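Local coordinates for protein cellulase (Bacillus sp. BG-CS10, PDB 5E09) that probably hydrolyses internal beta-1,4-glucosidic bonds of cellulose with a family 5 barrel, joined to a family 46 carbohydrate-binding module, at residues A471-T485 with I497-I510. Sequence-based numbering, arbitrary orientation.
Sequences AGPQNWTSFKEFGYT and ITDAFFNEVRDDDI
T498 joins its segment to segment 471-485 through two backbone carbonyls. Its OG1 donates to Y484 O at 2.7 Å, in the carbonyl plane and on a lone pair. Its backbone N donates to T485 O at 3.2 Å. That bond is straight at the hydrogen (174°), but the donor stands above the carbonyl plane. T498 is also the N-cap of helix 499-502: OG1 accepts from F501 N at 3.3 Å. With OG1 held between the backbone N and the carbonyl carbon (chi1 63°), one hydroxyl both caps the helix and ties it to segment 471-485. T485 OG1 turns back into its own segment and donates to E481 O.

At the other end, a water accepts from G472 N and donates to E504 O, linking two groups that do not bond to each other directly. G472 CA also makes a CA-H...O contact with E504 O (3.6 Å).

Between these links the packing is largely apolar. The F501 ring meets P473 CD, T485 CB and the K480 CG methylene obliquely. A500 CB sits over one face of the Y484 ring, 4.2 Å from its centroid, a CH-pi contact. The E504 carboxylate lies against P473, with OE1 3.6 Å from P473 CA, a contact and not a hydrogen bond. K480, a buried residue, turns NZ onto its own segment. It donates to A471 O, P473 O and T477 O, which probably stabilises its charge.

The contact packs the largely irregular segment 471-485 against helix 499-502 and the turn after it, beside strand 458-465 of the carbohydrate-binding domain. Two direct hydrogen bonds and one water bridge, all between neutral groups, hold the join around F501.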
ATOM      1  N   ALA A 471      -6.388  18.400 -20.430  1.00 39.10           N
ATOM      2  CA  ALA A 471      -7.137  17.339 -21.098  1.00 50.89           C
ATOM      3  C   ALA A 471      -7.200  16.068 -20.256  1.00 46.70           C
ATOM      4  O   ALA A 471      -6.324  15.826 -19.429  1.00 52.38           O
ATOM      5  CB  ALA A 471      -6.513  17.031 -22.461  1.00 41.92           C
ATOM      6  N   GLY A 472      -8.239  15.263 -20.474  1.00 51.55           N
ATOM      7  CA  GLY A 472      -8.335  13.937 -19.881  1.00 39.29           C
ATOM      8  C   GLY A 472      -8.925  13.889 -18.485  1.00 40.87           C
ATOM      9  O   GLY A 472      -9.353  14.911 -17.958  1.00 49.43           O
ATOM     10  N   PRO A 473      -8.951  12.689 -17.881  1.00 43.84           N
ATOM     11  CA  PRO A 473      -9.427  12.458 -16.511  1.00 45.80           C
ATOM     12  C   PRO A 473      -8.721  13.349 -15.491  1.00 51.64           C
ATOM     13  O   PRO A 473      -7.583  13.757 -15.731  1.00 44.43           O
ATOM     14  CB  PRO A 473      -9.093  10.984 -16.273  1.00 42.60           C
ATOM     15  CG  PRO A 473      -9.134  10.382 -17.621  1.00 40.80           C
ATOM     16  CD  PRO A 473      -8.562  11.429 -18.536  1.00 47.47           C
ATOM     17  N   GLN A 474      -9.396  13.634 -14.379  1.00 45.63           N
ATOM     18  CA  GLN A 474      -8.919  14.579 -13.373  1.00 46.23           C
ATOM     19  C   GLN A 474      -8.526  15.895 -14.025  1.00 54.69           C
ATOM     20  O   GLN A 474      -7.363  16.304 -13.988  1.00 57.90           O
ATOM     21  CB  GLN A 474      -7.743  13.998 -12.579  1.00 59.97           C
ATOM     22  CG  GLN A 474      -8.041  12.654 -11.927  1.00 50.07           C
ATOM     23  CD  GLN A 474      -9.210  12.708 -10.955  1.00 77.44           C
ATOM     24  OE1 GLN A 474      -9.576  13.773 -10.452  1.00 72.58           O
ATOM     25  NE2 GLN A 474      -9.808  11.552 -10.691  1.00 82.18           N
ATOM     26  N   ASN A 475      -9.523  16.545 -14.616  1.00 59.73           N
ATOM     27  CA  ASN A 475      -9.369  17.795 -15.352  1.00 54.26           C
ATOM     28  C   ASN A 475      -8.650  18.898 -14.579  1.00 50.92           C
ATOM     29  O   ASN A 475      -8.119  19.834 -15.174  1.00 61.61           O
ATOM     30  CB  ASN A 475     -10.752  18.305 -15.766  1.00 61.52           C
ATOM     31  CG  ASN A 475     -10.672  19.432 -16.774  1.00 79.46           C
ATOM     32  OD1 ASN A 475      -9.741  19.486 -17.585  1.00 79.62           O
ATOM     33  ND2 ASN A 475     -11.653  20.332 -16.744  1.00 84.31           N
ATOM     34  N   TRP A 476      -8.639  18.794 -13.254  1.00 48.72           N
ATOM     35  CA  TRP A 476      -8.096  19.856 -12.414  1.00 44.90           C
ATOM     36  C   TRP A 476      -6.570  19.946 -12.452  1.00 47.55           C
ATOM     37  O   TRP A 476      -5.987  20.858 -11.871  1.00 51.24           O
ATOM     38  CB  TRP A 476      -8.571  19.668 -10.975  1.00 46.33           C
ATOM     39  CG  TRP A 476      -8.383  18.278 -10.468  1.00 51.22           C
ATOM     40  CD1 TRP A 476      -9.241  17.227 -10.616  1.00 50.65           C
ATOM     41  CD2 TRP A 476      -7.261  17.783  -9.716  1.00 49.05           C
ATOM     42  NE1 TRP A 476      -8.721  16.106 -10.008  1.00 51.57           N
ATOM     43  CE2 TRP A 476      -7.518  16.419  -9.456  1.00 44.28           C
ATOM     44  CE3 TRP A 476      -6.081  18.361  -9.252  1.00 42.13           C
ATOM     45  CZ2 TRP A 476      -6.616  15.629  -8.738  1.00 49.03           C
ATOM     46  CZ3 TRP A 476      -5.193  17.572  -8.543  1.00 45.54           C
ATOM     47  CH2 TRP A 476      -5.467  16.219  -8.292  1.00 51.51           C
ATOM     48  N   THR A 477      -5.925  19.005 -13.136  1.00 47.89           N
ATOM     49  CA  THR A 477      -4.470  19.012 -13.245  1.00 43.02           C
ATOM     50  C   THR A 477      -4.018  18.490 -14.606  1.00 42.73           C
ATOM     51  O   THR A 477      -4.728  17.719 -15.251  1.00 41.29           O
ATOM     52  CB  THR A 477      -3.811  18.172 -12.119  1.00 49.28           C
ATOM     53  OG1 THR A 477      -2.393  18.097 -12.334  1.00 42.74           O
ATOM     54  CG2 THR A 477      -4.392  16.763 -12.078  1.00 38.45           C
ATOM     55  N   SER A 478      -2.840  18.922 -15.041  1.00 43.36           N
ATOM     56  CA  SER A 478      -2.294  18.493 -16.323  1.00 42.07           C
ATOM     57  C   SER A 478      -1.623  17.125 -16.216  1.00 48.26           C
ATOM     58  O   SER A 478      -1.501  16.405 -17.208  1.00 37.23           O
ATOM     59  CB  SER A 478      -1.299  19.525 -16.851  1.00 36.97           C
ATOM     60  OG  SER A 478      -0.245  19.722 -15.923  1.00 48.50           O
ATOM     61  N   PHE A 479      -1.196  16.771 -15.007  1.00 43.04           N
ATOM     62  CA  PHE A 479      -0.505  15.505 -14.772  1.00 43.86           C
ATOM     63  C   PHE A 479      -1.476  14.346 -14.622  1.00 38.68           C
ATOM     64  O   PHE A 479      -2.216  14.273 -13.644  1.00 42.30           O
ATOM     65  CB  PHE A 479       0.379  15.606 -13.527  1.00 38.27           C
ATOM     66  CG  PHE A 479       1.543  16.531 -13.697  1.00 40.70           C
ATOM     67  CD1 PHE A 479       2.742  16.065 -14.206  1.00 39.84           C
ATOM     68  CD2 PHE A 479       1.436  17.875 -13.368  1.00 46.99           C
ATOM     69  CE1 PHE A 479       3.819  16.917 -14.380  1.00 53.39           C
ATOM     70  CE2 PHE A 479       2.510  18.735 -13.544  1.00 40.18           C
ATOM     71  CZ  PHE A 479       3.701  18.255 -14.050  1.00 36.85           C
ATOM     72  N   LYS A 480      -1.455  13.430 -15.584  1.00 37.56           N
ATOM     73  CA  LYS A 480      -2.394  12.314 -15.597  1.00 35.40           C
ATOM     74  C   LYS A 480      -1.926  11.152 -14.727  1.00 50.31           C
ATOM     75  O   LYS A 480      -0.725  10.956 -14.518  1.00 45.75           O
ATOM     76  CB  LYS A 480      -2.627  11.842 -17.029  1.00 35.44           C
ATOM     77  CG  LYS A 480      -3.142  12.943 -17.961  1.00 43.69           C
ATOM     78  CD  LYS A 480      -4.507  13.472 -17.518  1.00 35.91           C
ATOM     79  CE  LYS A 480      -4.409  14.893 -16.993  1.00 46.70           C
ATOM     80  NZ  LYS A 480      -5.728  15.423 -16.537  1.00 45.33           N
ATOM     81  N   GLU A 481      -2.893  10.390 -14.223  1.00 37.61           N
ATOM     82  CA  GLU A 481      -2.640   9.305 -13.286  1.00 36.28           C
ATOM     83  C   GLU A 481      -1.949   8.121 -13.950  1.00 43.81           C
ATOM     84  O   GLU A 481      -2.434   7.589 -14.953  1.00 33.65           O
ATOM     85  CB  GLU A 481      -3.958   8.848 -12.649  1.00 40.78           C
ATOM     86  CG  GLU A 481      -3.855   7.580 -11.804  1.00 44.39           C
ATOM     87  CD  GLU A 481      -5.168   7.232 -11.116  1.00 55.98           C
ATOM     88  OE1 GLU A 481      -6.199   7.859 -11.445  1.00 63.69           O
ATOM     89  OE2 GLU A 481      -5.173   6.332 -10.248  1.00 56.20           O
ATOM     90  N   PHE A 482      -0.824   7.709 -13.369  1.00 33.40           N
ATOM     91  CA  PHE A 482      -0.037   6.589 -13.874  1.00 34.16           C
ATOM     92  C   PHE A 482      -0.844   5.286 -13.912  1.00 52.46           C
ATOM     93  O   PHE A 482      -1.522   4.932 -12.940  1.00 35.76           O
ATOM     94  CB  PHE A 482       1.203   6.407 -13.002  1.00 43.20           C
ATOM     95  CG  PHE A 482       2.336   5.684 -13.676  1.00 31.36           C
ATOM     96  CD1 PHE A 482       2.303   4.304 -13.846  1.00 35.86           C
ATOM     97  CD2 PHE A 482       3.455   6.383 -14.105  1.00 32.75           C
ATOM     98  CE1 PHE A 482       3.363   3.635 -14.452  1.00 36.01           C
ATOM     99  CE2 PHE A 482       4.523   5.726 -14.712  1.00 35.01           C
ATOM    100  CZ  PHE A 482       4.477   4.348 -14.883  1.00 41.55           C
ATOM    101  N   GLY A 483      -0.759   4.570 -15.030  1.00 39.01           N
ATOM    102  CA  GLY A 483      -1.441   3.297 -15.165  1.00 32.52           C
ATOM    103  C   GLY A 483      -2.933   3.238 -15.410  1.00 46.18           C
ATOM    104  O   GLY A 483      -3.482   2.173 -15.703  1.00 51.12           O
ATOM    105  N   TYR A 484      -3.590   4.388 -15.300  1.00 39.78           N
ATOM    106  CA  TYR A 484      -5.039   4.459 -15.418  1.00 43.85           C
ATOM    107  C   TYR A 484      -5.178   5.096 -16.800  1.00 49.30           C
ATOM    108  O   TYR A 484      -5.966   4.639 -17.625  1.00 51.35           O
ATOM    109  CB  TYR A 484      -5.756   5.303 -14.361  1.00 44.67           C
ATOM    110  CG  TYR A 484      -7.219   5.556 -14.643  1.00 50.57           C
ATOM    111  CD1 TYR A 484      -8.119   4.504 -14.771  1.00 47.70           C
ATOM    112  CD2 TYR A 484      -7.707   6.853 -14.758  1.00 51.24           C
ATOM    113  CE1 TYR A 484      -9.467   4.737 -15.023  1.00 55.66           C
ATOM    114  CE2 TYR A 484      -9.049   7.096 -15.011  1.00 52.17           C
ATOM    115  CZ  TYR A 484      -9.924   6.035 -15.143  1.00 61.56           C
ATOM    116  OH  TYR A 484     -11.260   6.278 -15.394  1.00 61.67           O
ATOM    117  N   THR A 485      -4.388   6.132 -17.056  1.00 41.31           N
ATOM    118  CA  THR A 485      -4.491   6.884 -18.298  1.00 37.98           C
ATOM    119  C   THR A 485      -3.419   6.504 -19.317  1.00 47.35           C
ATOM    120  O   THR A 485      -3.608   6.683 -20.520  1.00 40.88           O
ATOM    121  CB  THR A 485      -4.398   8.392 -18.028  1.00 47.43           C
ATOM    122  OG1 THR A 485      -3.150   8.678 -17.381  1.00 43.38           O
ATOM    123  CG2 THR A 485      -5.551   8.846 -17.136  1.00 41.96           C
ATOM    124  N   ILE A 497      -1.653   4.365 -24.440  1.00 36.57           N
ATOM    125  CA  ILE A 497      -2.626   5.359 -23.997  1.00 35.78           C
ATOM    126  C   ILE A 497      -3.998   4.684 -23.943  1.00 47.54           C
ATOM    127  O   ILE A 497      -4.492   4.186 -24.957  1.00 44.92           O
ATOM    128  CB  ILE A 497      -2.667   6.581 -24.922  1.00 39.41           C
ATOM    129  CG1 ILE A 497      -1.252   7.107 -25.175  1.00 37.11           C
ATOM    130  CG2 ILE A 497      -3.525   7.675 -24.309  1.00 30.63           C
ATOM    131  CD1 ILE A 497      -0.601   7.726 -23.942  1.00 42.58           C
ATOM    132  N   THR A 498      -4.601   4.664 -22.757  1.00 42.38           N
ATOM    133  CA  THR A 498      -5.768   3.823 -22.488  1.00 43.37           C
ATOM    134  C   THR A 498      -7.091   4.361 -23.034  1.00 43.76           C
ATOM    135  O   THR A 498      -7.217   5.543 -23.362  1.00 45.14           O
ATOM    136  CB  THR A 498      -5.944   3.595 -20.977  1.00 33.46           C
ATOM    137  OG1 THR A 498      -6.201   4.847 -20.331  1.00 34.81           O
ATOM    138  CG2 THR A 498      -4.699   2.967 -20.384  1.00 35.70           C
ATOM    139  N   ASP A 499      -8.078   3.470 -23.117  1.00 57.45           N
ATOM    140  CA  ASP A 499      -9.430   3.831 -23.533  1.00 44.86           C
ATOM    141  C   ASP A 499     -10.025   4.803 -22.517  1.00 41.59           C
ATOM    142  O   ASP A 499     -10.785   5.697 -22.875  1.00 47.12           O
ATOM    143  CB  ASP A 499     -10.306   2.578 -23.674  1.00 47.89           C
ATOM    144  CG  ASP A 499     -11.412   2.735 -24.718  1.00 84.63           C
ATOM    145  OD1 ASP A 499     -11.259   3.552 -25.654  1.00 80.39           O
ATOM    146  OD2 ASP A 499     -12.440   2.028 -24.605  1.00 81.56           O
ATOM    147  N   ALA A 500      -9.656   4.635 -21.250  1.00 47.66           N
ATOM    148  CA  ALA A 500     -10.135   5.524 -20.194  1.00 37.29           C
ATOM    149  C   ALA A 500      -9.677   6.969 -20.413  1.00 43.57           C
ATOM    150  O   ALA A 500     -10.428   7.910 -20.152  1.00 49.68           O
ATOM    151  CB  ALA A 500      -9.679   5.020 -18.829  1.00 33.54           C
ATOM    152  N   PHE A 501      -8.452   7.157 -20.896  1.00 42.38           N
ATOM    153  CA  PHE A 501      -7.985   8.507 -21.198  1.00 38.24           C
ATOM    154  C   PHE A 501      -8.787   9.107 -22.349  1.00 41.80           C
ATOM    155  O   PHE A 501      -9.261  10.240 -22.263  1.00 41.83           O
ATOM    156  CB  PHE A 501      -6.496   8.515 -21.545  1.00 40.38           C
ATOM    157  CG  PHE A 501      -5.987   9.855 -22.029  1.00 40.88           C
ATOM    158  CD1 PHE A 501      -5.625  10.845 -21.126  1.00 34.35           C
ATOM    159  CD2 PHE A 501      -5.860  10.118 -23.385  1.00 32.41           C
ATOM    160  CE1 PHE A 501      -5.153  12.070 -21.563  1.00 35.74           C
ATOM    161  CE2 PHE A 501      -5.386  11.345 -23.831  1.00 43.50           C
ATOM    162  CZ  PHE A 501      -5.035  12.324 -22.917  1.00 30.95           C
ATOM    163  N   PHE A 502      -8.947   8.342 -23.421  1.00 31.11           N
ATOM    164  CA  PHE A 502      -9.603   8.869 -24.612  1.00 53.45           C
ATOM    165  C   PHE A 502     -11.105   9.104 -24.429  1.00 46.65           C
ATOM    166  O   PHE A 502     -11.665  10.006 -25.050  1.00 51.57           O
ATOM    167  CB  PHE A 502      -9.360   7.944 -25.804  1.00 43.87           C
ATOM    168  CG  PHE A 502      -7.961   8.005 -26.332  1.00 37.29           C
ATOM    169  CD1 PHE A 502      -7.439   9.199 -26.804  1.00 40.84           C
ATOM    170  CD2 PHE A 502      -7.167   6.873 -26.361  1.00 37.86           C
ATOM    171  CE1 PHE A 502      -6.145   9.260 -27.291  1.00 38.61           C
ATOM    172  CE2 PHE A 502      -5.882   6.926 -26.853  1.00 36.10           C
ATOM    173  CZ  PHE A 502      -5.369   8.120 -27.319  1.00 36.12           C
ATOM    174  N   ASN A 503     -11.747   8.317 -23.568  1.00 51.77           N
ATOM    175  CA  ASN A 503     -13.171   8.498 -23.285  1.00 50.89           C
ATOM    176  C   ASN A 503     -13.480   9.857 -22.660  1.00 52.05           C
ATOM    177  O   ASN A 503     -14.640  10.252 -22.578  1.00 55.77           O
ATOM    178  CB  ASN A 503     -13.696   7.397 -22.353  1.00 45.15           C
ATOM    179  CG  ASN A 503     -13.745   6.031 -23.017  1.00 50.08           C
ATOM    180  OD1 ASN A 503     -13.774   5.915 -24.245  1.00 51.89           O
ATOM    181  ND2 ASN A 503     -13.749   4.984 -22.202  1.00 49.71           N
ATOM    182  N   GLU A 504     -12.452  10.569 -22.205  1.00 43.72           N
ATOM    183  CA  GLU A 504     -12.680  11.847 -21.542  1.00 52.11           C
ATOM    184  C   GLU A 504     -11.893  12.985 -22.180  1.00 39.95           C
ATOM    185  O   GLU A 504     -11.508  13.937 -21.509  1.00 51.89           O
ATOM    186  CB  GLU A 504     -12.350  11.739 -20.045  1.00 42.72           C
ATOM    187  CG  GLU A 504     -13.228  10.717 -19.321  1.00 52.12           C
ATOM    188  CD  GLU A 504     -13.000  10.671 -17.818  1.00 68.98           C
ATOM    189  OE1 GLU A 504     -12.927  11.748 -17.185  1.00 56.75           O
ATOM    190  OE2 GLU A 504     -12.897   9.550 -17.268  1.00 66.69           O
ATOM    191  N   VAL A 505     -11.662  12.888 -23.484  1.00 44.26           N
ATOM    192  CA  VAL A 505     -11.079  14.002 -24.219  1.00 50.17           C
ATOM    193  C   VAL A 505     -11.913  14.343 -25.452  1.00 51.55           C
ATOM    194  O   VAL A 505     -12.421  13.458 -26.145  1.00 55.73           O
ATOM    195  CB  VAL A 505      -9.607  13.724 -24.647  1.00 49.66           C
ATOM    196  CG1 VAL A 505      -8.714  13.554 -23.428  1.00 49.91           C
ATOM    197  CG2 VAL A 505      -9.515  12.505 -25.524  1.00 43.80           C
ATOM    198  N   ARG A 506     -12.059  15.639 -25.703  1.00 40.59           N
ATOM    199  CA  ARG A 506     -12.759  16.142 -26.875  1.00 45.02           C
ATOM    200  C   ARG A 506     -11.985  15.768 -28.144  1.00 56.02           C
ATOM    201  O   ARG A 506     -10.831  15.339 -28.071  1.00 46.92           O
ATOM    202  CB  ARG A 506     -12.906  17.664 -26.791  1.00 42.22           C
ATOM    203  CG  ARG A 506     -11.675  18.343 -27.351  1.00 51.00           C
ATOM    204  CD  ARG A 506     -11.518  19.837 -27.095  1.00 56.12           C
ATOM    205  NE  ARG A 506     -11.821  20.273 -25.741  1.00 54.91           N
ATOM    206  CZ  ARG A 506     -11.318  21.380 -25.207  1.00 52.09           C
ATOM    207  NH1 ARG A 506     -10.459  22.121 -25.898  1.00 47.30           N
ATOM    208  NH2 ARG A 506     -11.638  21.726 -23.970  1.00 67.22           N
ATOM    209  N   ASP A 507     -12.618  15.941 -29.303  1.00 58.30           N
ATOM    210  CA  ASP A 507     -11.925  15.820 -30.584  1.00 54.41           C
ATOM    211  C   ASP A 507     -11.073  17.059 -30.822  1.00 51.07           C
ATOM    212  O   ASP A 507     -11.600  18.137 -31.094  1.00 60.01           O
ATOM    213  CB  ASP A 507     -12.917  15.642 -31.736  1.00 55.33           C
ATOM    214  CG  ASP A 507     -13.789  14.413 -31.574  1.00 63.76           C
ATOM    215  OD1 ASP A 507     -13.238  13.315 -31.334  1.00 50.00           O
ATOM    216  OD2 ASP A 507     -15.026  14.549 -31.693  1.00 73.21           O
ATOM    217  N   ASP A 508      -9.760  16.901 -30.730  1.00 46.80           N
ATOM    218  CA  ASP A 508      -8.854  18.037 -30.738  1.00 48.30           C
ATOM    219  C   ASP A 508      -7.414  17.565 -30.829  1.00 57.68           C
ATOM    220  O   ASP A 508      -7.140  16.364 -30.844  1.00 48.90           O
ATOM    221  CB  ASP A 508      -9.044  18.871 -29.468  1.00 49.62           C
ATOM    222  CG  ASP A 508      -8.610  20.314 -29.630  1.00 58.84           C
ATOM    223  OD1 ASP A 508      -7.910  20.627 -30.616  1.00 69.01           O
ATOM    224  OD2 ASP A 508      -8.964  21.137 -28.755  1.00 69.54           O
ATOM    225  N   ASP A 509      -6.497  18.520 -30.893  1.00 63.91           N
ATOM    226  CA  ASP A 509      -5.088  18.232 -30.711  1.00 51.55           C
ATOM    227  C   ASP A 509      -4.807  18.173 -29.221  1.00 42.95           C
ATOM    228  O   ASP A 509      -5.280  19.012 -28.454  1.00 47.32           O
ATOM    229  CB  ASP A 509      -4.219  19.288 -31.389  1.00 53.28           C
ATOM    230  CG  ASP A 509      -3.992  18.993 -32.850  1.00 57.50           C
ATOM    231  OD1 ASP A 509      -4.698  18.114 -33.386  1.00 57.59           O
ATOM    232  OD2 ASP A 509      -3.116  19.638 -33.465  1.00 81.79           O
ATOM    233  N   ILE A 510      -4.063  17.156 -28.816  1.00 39.56           N
ATOM    234  CA  ILE A 510      -3.676  16.983 -27.427  1.00 53.42           C
ATOM    235  C   ILE A 510      -2.157  16.941 -27.336  1.00 48.55           C
ATOM    236  O   ILE A 510      -1.517  16.096 -27.945  1.00 44.84           O
ATOM    237  CB  ILE A 510      -4.276  15.699 -26.827  1.00 38.36           C
ATOM    238  CG1 ILE A 510      -5.797  15.697 -26.995  1.00 42.63           C
ATOM    239  CG2 ILE A 510      -3.897  15.566 -25.365  1.00 42.85           C
ATOM    240  CD1 ILE A 510      -6.413  14.314 -27.016  1.00 43.51           C
TER
HETATM  241  O   HOH W   1     -10.807  16.722 -21.054  1.00 48.10           O